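Local coordinates for protein 3-hydroxyacyl-CoA dehydrogenase (Archaeoglobus fulgidus, PDB 1ZEJ) that probably oxidises a hydroxyl group of its substrate, a 3-hydroxyacyl-CoA or L-gulonate, with NAD+ as the electron acceptor, and works as a homodimer, at residues N86-V91 / L103-S108; D114-L119 / S123-V128. All coordinates share one frame; numbering follows the deposited sequence.

Contact 1: N86-V91 / L103-S108; sequences NTKVEV and LCSNTS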
ATOM      1  N   ASN A  86       4.868  29.905  11.543  1.00 30.26           N
ATOM      2  CA  ASN A  86       5.103  30.942  12.546  1.00 31.21           C
ATOM      3  C   ASN A  86       4.570  30.569  13.945  1.00 31.39           C
ATOM      4  O   ASN A  86       5.189  30.906  14.972  1.00 30.50           O
ATOM      5  CB  ASN A  86       4.528  32.302  12.111  1.00 32.09           C
ATOM      6  CG  ASN A  86       5.125  32.808  10.814  1.00 34.50           C
ATOM      7  OD1 ASN A  86       4.524  33.649  10.135  1.00 40.16           O
ATOM      8  ND2 ASN A  86       6.306  32.307  10.455  1.00 36.30           N
ATOM      9  N   THR A  87       3.435  29.867  13.990  1.00 31.19           N
ATOM     10  CA  THR A  87       2.855  29.440  15.273  1.00 31.07           C
ATOM     11  C   THR A  87       3.777  28.430  15.945  1.00 31.03           C
ATOM     12  O   THR A  87       4.050  28.532  17.150  1.00 31.58           O
ATOM     13  CB  THR A  87       1.472  28.805  15.113  1.00 31.35           C
ATOM     14  OG1 THR A  87       0.586  29.692  14.404  1.00 30.93           O
ATOM     15  CG2 THR A  87       0.872  28.478  16.481  1.00 33.76           C
ATOM     16  N   LYS A  88       4.255  27.462  15.185  1.00 30.12           N
ATOM     17  CA  LYS A  88       5.157  26.443  15.741  1.00 31.80           C
ATOM     18  C   LYS A  88       6.469  27.059  16.198  1.00 30.88           C
ATOM     19  O   LYS A  88       6.930  26.789  17.304  1.00 29.11           O
ATOM     20  CB  LYS A  88       5.419  25.305  14.734  1.00 31.59           C
ATOM     21  CG  LYS A  88       4.174  24.435  14.529  1.00 32.43           C
ATOM     22  CD  LYS A  88       4.441  23.200  13.688  1.00 32.84           C
ATOM     23  CE  LYS A  88       3.231  22.231  13.685  1.00 32.11           C
ATOM     24  NZ  LYS A  88       3.320  21.238  14.829  1.00 35.86           N
ATOM     25  N   VAL A  89       7.036  27.922  15.351  1.00 29.44           N
ATOM     26  CA  VAL A  89       8.279  28.611  15.689  1.00 28.83           C
ATOM     27  C   VAL A  89       8.110  29.410  16.993  1.00 29.42           C
ATOM     28  O   VAL A  89       8.953  29.349  17.884  1.00 27.90           O
ATOM     29  CB  VAL A  89       8.733  29.482  14.509  1.00 28.61           C
ATOM     30  CG1 VAL A  89       9.830  30.520  14.907  1.00 28.70           C
ATOM     31  CG2 VAL A  89       9.208  28.588  13.423  1.00 26.61           C
ATOM     32  N   GLU A  90       7.012  30.138  17.100  1.00 29.78           N
ATOM     33  CA  GLU A  90       6.765  30.955  18.286  1.00 31.90           C
ATOM     34  C   GLU A  90       6.753  30.131  19.592  1.00 30.39           C
ATOM     35  O   GLU A  90       7.459  30.444  20.563  1.00 29.07           O
ATOM     36  CB  GLU A  90       5.468  31.734  18.104  1.00 32.34           C
ATOM     37  CG  GLU A  90       4.912  32.298  19.403  1.00 36.89           C
ATOM     38  CD  GLU A  90       3.799  33.266  19.188  1.00 38.51           C
ATOM     39  OE1 GLU A  90       3.466  33.522  18.004  1.00 47.61           O
ATOM     40  OE2 GLU A  90       3.276  33.784  20.212  1.00 48.98           O
ATOM     41  N   VAL A  91       6.005  29.038  19.596  1.00 30.34           N
ATOM     42  CA  VAL A  91       5.917  28.199  20.795  1.00 30.59           C
ATOM     43  C   VAL A  91       7.240  27.537  21.069  1.00 29.60           C
ATOM     44  O   VAL A  91       7.655  27.482  22.212  1.00 28.53           O
ATOM     45  CB  VAL A  91       4.839  27.079  20.559  0.50 30.37           C
ATOM     46  CG1 VAL A  91       4.906  25.997  21.597  0.50 29.86           C
ATOM     47  CG2 VAL A  91       3.464  27.695  20.516  0.50 32.07           C
ATOM     48  N   LEU A 103      13.262  18.745  21.831  1.00 31.10           N
ATOM     49  CA  LEU A 103      12.013  19.376  21.441  1.00 31.08           C
ATOM     50  C   LEU A 103      11.519  18.718  20.170  1.00 30.80           C
ATOM     51  O   LEU A 103      12.244  18.657  19.189  1.00 28.32           O
ATOM     52  CB  LEU A 103      12.224  20.856  21.144  1.00 31.34           C
ATOM     53  CG  LEU A 103      12.910  21.717  22.195  1.00 34.05           C
ATOM     54  CD1 LEU A 103      13.027  23.146  21.659  1.00 33.15           C
ATOM     55  CD2 LEU A 103      12.120  21.667  23.456  1.00 34.49           C
ATOM     56  N   CYS A 104      10.279  18.252  20.184  1.00 29.61           N
ATOM     57  CA  CYS A 104       9.773  17.361  19.147  1.00 30.92           C
ATOM     58  C   CYS A 104       8.481  17.932  18.589  1.00 33.74           C
ATOM     59  O   CYS A 104       7.479  17.830  19.260  1.00 37.78           O
ATOM     60  CB  CYS A 104       9.450  16.008  19.756  1.00 30.38           C
ATOM     61  SG  CYS A 104      10.814  15.185  20.526  1.00 34.11           S
ATOM     62  N   SER A 105       8.453  18.434  17.361  1.00 32.07           N
ATOM     63  CA  SER A 105       7.214  18.932  16.772  1.00 33.38           C
ATOM     64  C   SER A 105       6.439  17.801  16.037  1.00 33.49           C
ATOM     65  O   SER A 105       7.013  17.103  15.209  1.00 31.17           O
ATOM     66  CB  SER A 105       7.526  20.099  15.841  1.00 32.51           C
ATOM     67  OG  SER A 105       6.339  20.561  15.221  1.00 36.51           O
ATOM     68  N   ASN A 106       5.168  17.602  16.369  1.00 35.76           N
ATOM     69  CA  ASN A 106       4.294  16.711  15.591  1.00 38.32           C
ATOM     70  C   ASN A 106       3.894  17.541  14.392  1.00 41.88           C
ATOM     71  O   ASN A 106       3.045  18.434  14.482  1.00 44.95           O
ATOM     72  CB  ASN A 106       3.050  16.272  16.384  1.00 39.09           C
ATOM     73  CG  ASN A 106       2.121  15.287  15.585  1.00 39.55           C
ATOM     74  OD1 ASN A 106       2.537  14.208  15.078  1.00 39.95           O
ATOM     75  ND2 ASN A 106       0.850  15.655  15.508  1.00 45.73           N
ATOM     76  N   THR A 107       4.565  17.335  13.295  1.00 45.52           N
ATOM     77  CA  THR A 107       4.356  18.205  12.154  1.00 49.34           C
ATOM     78  C   THR A 107       3.850  17.277  11.061  1.00 50.32           C
ATOM     79  O   THR A 107       4.462  16.247  10.801  1.00 52.77           O
ATOM     80  CB  THR A 107       5.644  19.101  11.812  1.00 49.60           C
ATOM     81  OG1 THR A 107       5.500  19.719  10.526  1.00 56.23           O
ATOM     82  CG2 THR A 107       6.942  18.324  11.852  1.00 51.27           C
ATOM     83  N   SER A 108       2.688  17.600  10.504  1.00 50.66           N
ATOM     84  CA  SER A 108       2.107  16.834   9.390  1.00 50.98           C
ATOM     85  C   SER A 108       2.912  17.028   8.114  1.00 49.41           C
ATOM     86  O   SER A 108       3.378  16.068   7.525  1.00 49.95           O
ATOM     87  CB  SER A 108       0.652  17.251   9.122  1.00 51.43           C
ATOM     88  OG  SER A 108      -0.271  16.556   9.948  1.00 55.54           O
TER
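Lys88 reaches from helix 85-96 to Ser105, the last residue of strand 103-105, and to Asn106 just after it, and this long side chain makes almost the whole contact. The two elements belong to one beta-alpha-beta unit of a Rossmann-type NAD-binding domain, in which strand 76-79 leads into the helix and the helix returns to strand 103-105. The case illustrates how a lysine can span the gap between a helix and the carboxyl end of a parallel strand, where the nearest pair of CA atoms, Lys88 CA and Ser105 CA, is 7.9 Å apart. CB points toward the strand, with CG anti to the carbonyl carbon (chi1 -70°). Past CB and CG, CD is the first atom to meet the strand, 3.6 Å from Ser105 OG. CE follows, 3.8 Å from the same hydroxyl oxygen and 3.9 Å from Asn106 O. Up to this point the chain is extended; a bend at the last torsion (chi4 -89°) then brings NZ within reach of both polar groups. NZ donates a hydrogen bond to Asn106 O and lies 3.1 Å from Ser105 OG, while Thr107 CB is 4.4 Å from NZ. Beyond the two segments, Glu79 at the end of the neighbouring strand 76-79 binds both partners, its OE2 in a salt bridge with NZ and its OE1 in a hydrogen bond with Ser105 OG. The buried ammonium thus has a carboxylate to balance it, which would be expected to favour the charged form. Lys88 is predicted to bind NAD+, as is Ser108 in the loop after the strand. The bond from NZ to Asn106 O is 2.8 Å long, with the donor standing above the carbonyl plane, 49° out of it.

Contact 2: D114-L119 / S123-V128; sequences DIAERL and SRFLGV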
ATOM      1  N   ASP A 114      12.589  24.097   7.914  1.00 28.21           N
ATOM      2  CA  ASP A 114      12.146  25.503   7.967  1.00 27.69           C
ATOM      3  C   ASP A 114      11.905  25.950   9.423  1.00 27.30           C
ATOM      4  O   ASP A 114      12.190  27.096   9.812  1.00 26.72           O
ATOM      5  CB  ASP A 114      10.894  25.734   7.141  1.00 28.03           C
ATOM      6  CG  ASP A 114      11.141  25.686   5.666  1.00 29.76           C
ATOM      7  OD1 ASP A 114      12.291  25.521   5.177  1.00 30.50           O
ATOM      8  OD2 ASP A 114      10.136  25.805   4.975  1.00 31.19           O
ATOM      9  N   ILE A 115      11.365  25.051  10.240  1.00 27.22           N
ATOM     10  CA  ILE A 115      11.244  25.316  11.661  1.00 27.49           C
ATOM     11  C   ILE A 115      12.623  25.450  12.340  1.00 27.84           C
ATOM     12  O   ILE A 115      12.909  26.456  13.015  1.00 28.65           O
ATOM     13  CB  ILE A 115      10.427  24.218  12.383  1.00 27.02           C
ATOM     14  CG1 ILE A 115       8.983  24.236  11.905  1.00 28.66           C
ATOM     15  CG2 ILE A 115      10.484  24.418  13.892  1.00 26.52           C
ATOM     16  CD1 ILE A 115       8.216  22.969  12.275  1.00 28.92           C
ATOM     17  N   ALA A 116      13.477  24.462  12.109  1.00 27.06           N
ATOM     18  CA  ALA A 116      14.783  24.401  12.763  1.00 28.00           C
ATOM     19  C   ALA A 116      15.622  25.611  12.501  1.00 26.99           C
ATOM     20  O   ALA A 116      16.337  26.066  13.359  1.00 27.89           O
ATOM     21  CB  ALA A 116      15.532  23.184  12.274  1.00 27.65           C
ATOM     22  N   GLU A 117      15.574  26.134  11.295  1.00 28.15           N
ATOM     23  CA  GLU A 117      16.425  27.276  10.970  1.00 29.13           C
ATOM     24  C   GLU A 117      15.979  28.569  11.677  1.00 28.67           C
ATOM     25  O   GLU A 117      16.723  29.558  11.676  1.00 27.06           O
ATOM     26  CB  GLU A 117      16.573  27.434   9.457  1.00 29.90           C
ATOM     27  CG  GLU A 117      15.379  27.875   8.714  1.00 32.52           C
ATOM     28  CD  GLU A 117      15.616  27.874   7.190  1.00 33.29           C
ATOM     29  OE1 GLU A 117      16.550  27.210   6.671  1.00 37.06           O
ATOM     30  OE2 GLU A 117      14.797  28.495   6.511  1.00 38.58           O
ATOM     31  N   ARG A 118      14.785  28.551  12.303  1.00 27.66           N
ATOM     32  CA  ARG A 118      14.289  29.703  13.026  1.00 28.60           C
ATOM     33  C   ARG A 118      14.428  29.567  14.557  1.00 28.12           C
ATOM     34  O   ARG A 118      14.053  30.476  15.298  1.00 28.55           O
ATOM     35  CB  ARG A 118      12.849  29.960  12.596  1.00 27.97           C
ATOM     36  CG  ARG A 118      12.776  30.473  11.194  1.00 31.51           C
ATOM     37  CD  ARG A 118      11.414  30.263  10.569  1.00 35.37           C
ATOM     38  NE  ARG A 118      11.319  30.910   9.258  1.00 35.80           N
ATOM     39  CZ  ARG A 118      11.780  30.413   8.102  1.00 37.73           C
ATOM     40  NH1 ARG A 118      12.395  29.212   8.013  1.00 31.75           N
ATOM     41  NH2 ARG A 118      11.612  31.146   7.002  1.00 39.79           N
ATOM     42  N   LEU A 119      15.014  28.468  15.010  1.00 27.99           N
ATOM     43  CA  LEU A 119      15.293  28.238  16.423  1.00 28.03           C
ATOM     44  C   LEU A 119      16.715  28.646  16.785  1.00 28.82           C
ATOM     45  O   LEU A 119      17.632  28.608  15.960  1.00 27.82           O
ATOM     46  CB  LEU A 119      15.102  26.749  16.804  1.00 27.47           C
ATOM     47  CG  LEU A 119      13.773  26.120  16.453  1.00 28.09           C
ATOM     48  CD1 LEU A 119      13.787  24.713  16.972  1.00 29.80           C
ATOM     49  CD2 LEU A 119      12.556  26.908  17.023  1.00 29.27           C
ATOM     50  N   SER A 123      20.001  21.889  17.318  1.00 29.21           N
ATOM     51  CA  SER A 123      20.615  20.575  17.413  1.00 29.85           C
ATOM     52  C   SER A 123      19.767  19.565  18.182  1.00 29.40           C
ATOM     53  O   SER A 123      19.913  18.361  17.955  1.00 28.83           O
ATOM     54  CB  SER A 123      22.017  20.609  17.995  1.00 29.02           C
ATOM     55  OG  SER A 123      22.005  21.179  19.255  1.00 32.60           O
ATOM     56  N   ARG A 124      18.878  20.047  19.058  1.00 29.14           N
ATOM     57  CA  ARG A 124      18.030  19.160  19.867  1.00 29.19           C
ATOM     58  C   ARG A 124      16.557  19.264  19.489  1.00 28.57           C
ATOM     59  O   ARG A 124      15.684  18.886  20.248  1.00 28.87           O
ATOM     60  CB  ARG A 124      18.273  19.380  21.374  1.00 29.41           C
ATOM     61  CG  ARG A 124      18.174  20.812  21.819  1.00 30.82           C
ATOM     62  CD  ARG A 124      16.799  21.472  21.637  1.00 32.40           C
ATOM     63  NE  ARG A 124      16.904  22.812  22.175  1.00 33.42           N
ATOM     64  CZ  ARG A 124      16.578  23.166  23.415  1.00 33.65           C
ATOM     65  NH1 ARG A 124      15.949  22.343  24.218  1.00 34.59           N
ATOM     66  NH2 ARG A 124      16.822  24.383  23.821  1.00 36.55           N
ATOM     67  N   PHE A 125      16.294  19.712  18.261  1.00 27.63           N
ATOM     68  CA  PHE A 125      14.955  19.805  17.712  1.00 27.19           C
ATOM     69  C   PHE A 125      14.820  18.748  16.615  1.00 28.06           C
ATOM     70  O   PHE A 125      15.751  18.532  15.796  1.00 26.85           O
ATOM     71  CB  PHE A 125      14.703  21.166  17.042  1.00 26.98           C
ATOM     72  CG  PHE A 125      13.401  21.214  16.271  1.00 26.58           C
ATOM     73  CD1 PHE A 125      12.205  21.176  16.938  1.00 26.76           C
ATOM     74  CD2 PHE A 125      13.391  21.240  14.878  1.00 29.66           C
ATOM     75  CE1 PHE A 125      10.994  21.155  16.252  1.00 27.46           C
ATOM     76  CE2 PHE A 125      12.204  21.245  14.175  1.00 28.88           C
ATOM     77  CZ  PHE A 125      10.975  21.220  14.885  1.00 29.66           C
ATOM     78  N   LEU A 126      13.664  18.115  16.593  1.00 26.84           N
ATOM     79  CA  LEU A 126      13.335  17.217  15.505  1.00 28.44           C
ATOM     80  C   LEU A 126      11.832  17.065  15.382  1.00 28.70           C
ATOM     81  O   LEU A 126      11.069  17.508  16.257  1.00 28.72           O
ATOM     82  CB  LEU A 126      14.075  15.907  15.715  1.00 27.95           C
ATOM     83  CG  LEU A 126      13.679  14.711  16.571  1.00 33.13           C
ATOM     84  CD1 LEU A 126      14.894  13.897  17.021  1.00 30.98           C
ATOM     85  CD2 LEU A 126      12.675  14.912  17.627  1.00 36.42           C
ATOM     86  N   GLY A 127      11.407  16.436  14.311  1.00 29.04           N
ATOM     87  CA  GLY A 127       9.985  16.202  14.072  1.00 29.77           C
ATOM     88  C   GLY A 127       9.695  14.822  14.622  1.00 30.98           C
ATOM     89  O   GLY A 127      10.506  13.898  14.477  1.00 27.83           O
ATOM     90  N   VAL A 128       8.534  14.669  15.255  1.00 31.85           N
ATOM     91  CA  VAL A 128       8.039  13.310  15.633  1.00 33.53           C
ATOM     92  C   VAL A 128       6.601  13.226  15.154  1.00 34.44           C
ATOM     93  O   VAL A 128       5.709  13.888  15.757  1.00 38.21           O
ATOM     94  CB  VAL A 128       8.148  12.998  17.149  1.00 33.74           C
ATOM     95  CG1 VAL A 128       7.523  11.707  17.507  1.00 36.86           C
ATOM     96  CG2 VAL A 128       9.551  12.978  17.613  1.00 35.62           C
TER
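Phe125, the first residue of strand 125-130, sends its ring to helix 112-116 and the turn after it, where Ile115, Ala116 and Leu119 gather round it. This is the return half of a beta-alpha-beta unit in the Rossmann-type domain: strand 103-105, the short helix 112-116, then strand 125-130. It is a compact example of one aromatic side chain joining a helix and its following turn to a strand by apolar contact alone, since no hydrogen bond runs between the two segments. Each neighbour takes its own part of the phenyl group. Ile115 CG2 sits at the far end, 3.4 Å from Phe125 CZ and 3.6 Å from CE2; Ala116 CB lies 3.9 Å from CD2; and Leu119 CD1 meets the root of the ring, 3.6 Å from CG. All three come in obliquely, and the Ile115 and Leu119 side chains each run at about a right angle to that of Phe125. Phe125 holds CG anti to its own N (chi1 171°), carrying the ring out from the strand to the helix.

In the next shell, Leu92 of helix 85-96 packs on both Ile115 and Leu119, while Phe147 touches Ala116. What brings Leu119 into line with the helical pair is a type I turn from Ala116 to Leu119, closed by a bond of 3.2 Å from Leu119 N to Ala116 O. On the outer side of this turn, Arg118 folds back over the backbone. Farther out, Asp114 OD2 forms a salt bridge with Arg239 of the second subunit, so the helix also faces the dimer partner. Arg118 NH1, in a salt bridge with Glu117 OE2, also donates to the backbone O of Asp114 at 2.8 Å, with an N-H...O angle of 151°.

How the contacts relate
Contacts 1 and 2 follow one another along the chain as consecutive beta-alpha-beta steps of one Rossmann-type sheet, their centres about 8 Å apart. Strand 103-105 supplies one side of contact 1 and is the sheet neighbour of strand 125-130 in contact 2; probable hydrogen bonds from Leu103 N to Arg124 O and from Val128 N to Ser105 O, each 2.9 Å, tie them together. The Phe125 ring also approaches strand 103-105, with CD1 3.4 Å from Leu103 O. Helix 85-96, one side of contact 1, also packs on contact 2: the Ile115 side chain comes within about 4 Å of that of Lys88, which, like Ser108 of contact 1, is predicted to bind NAD+.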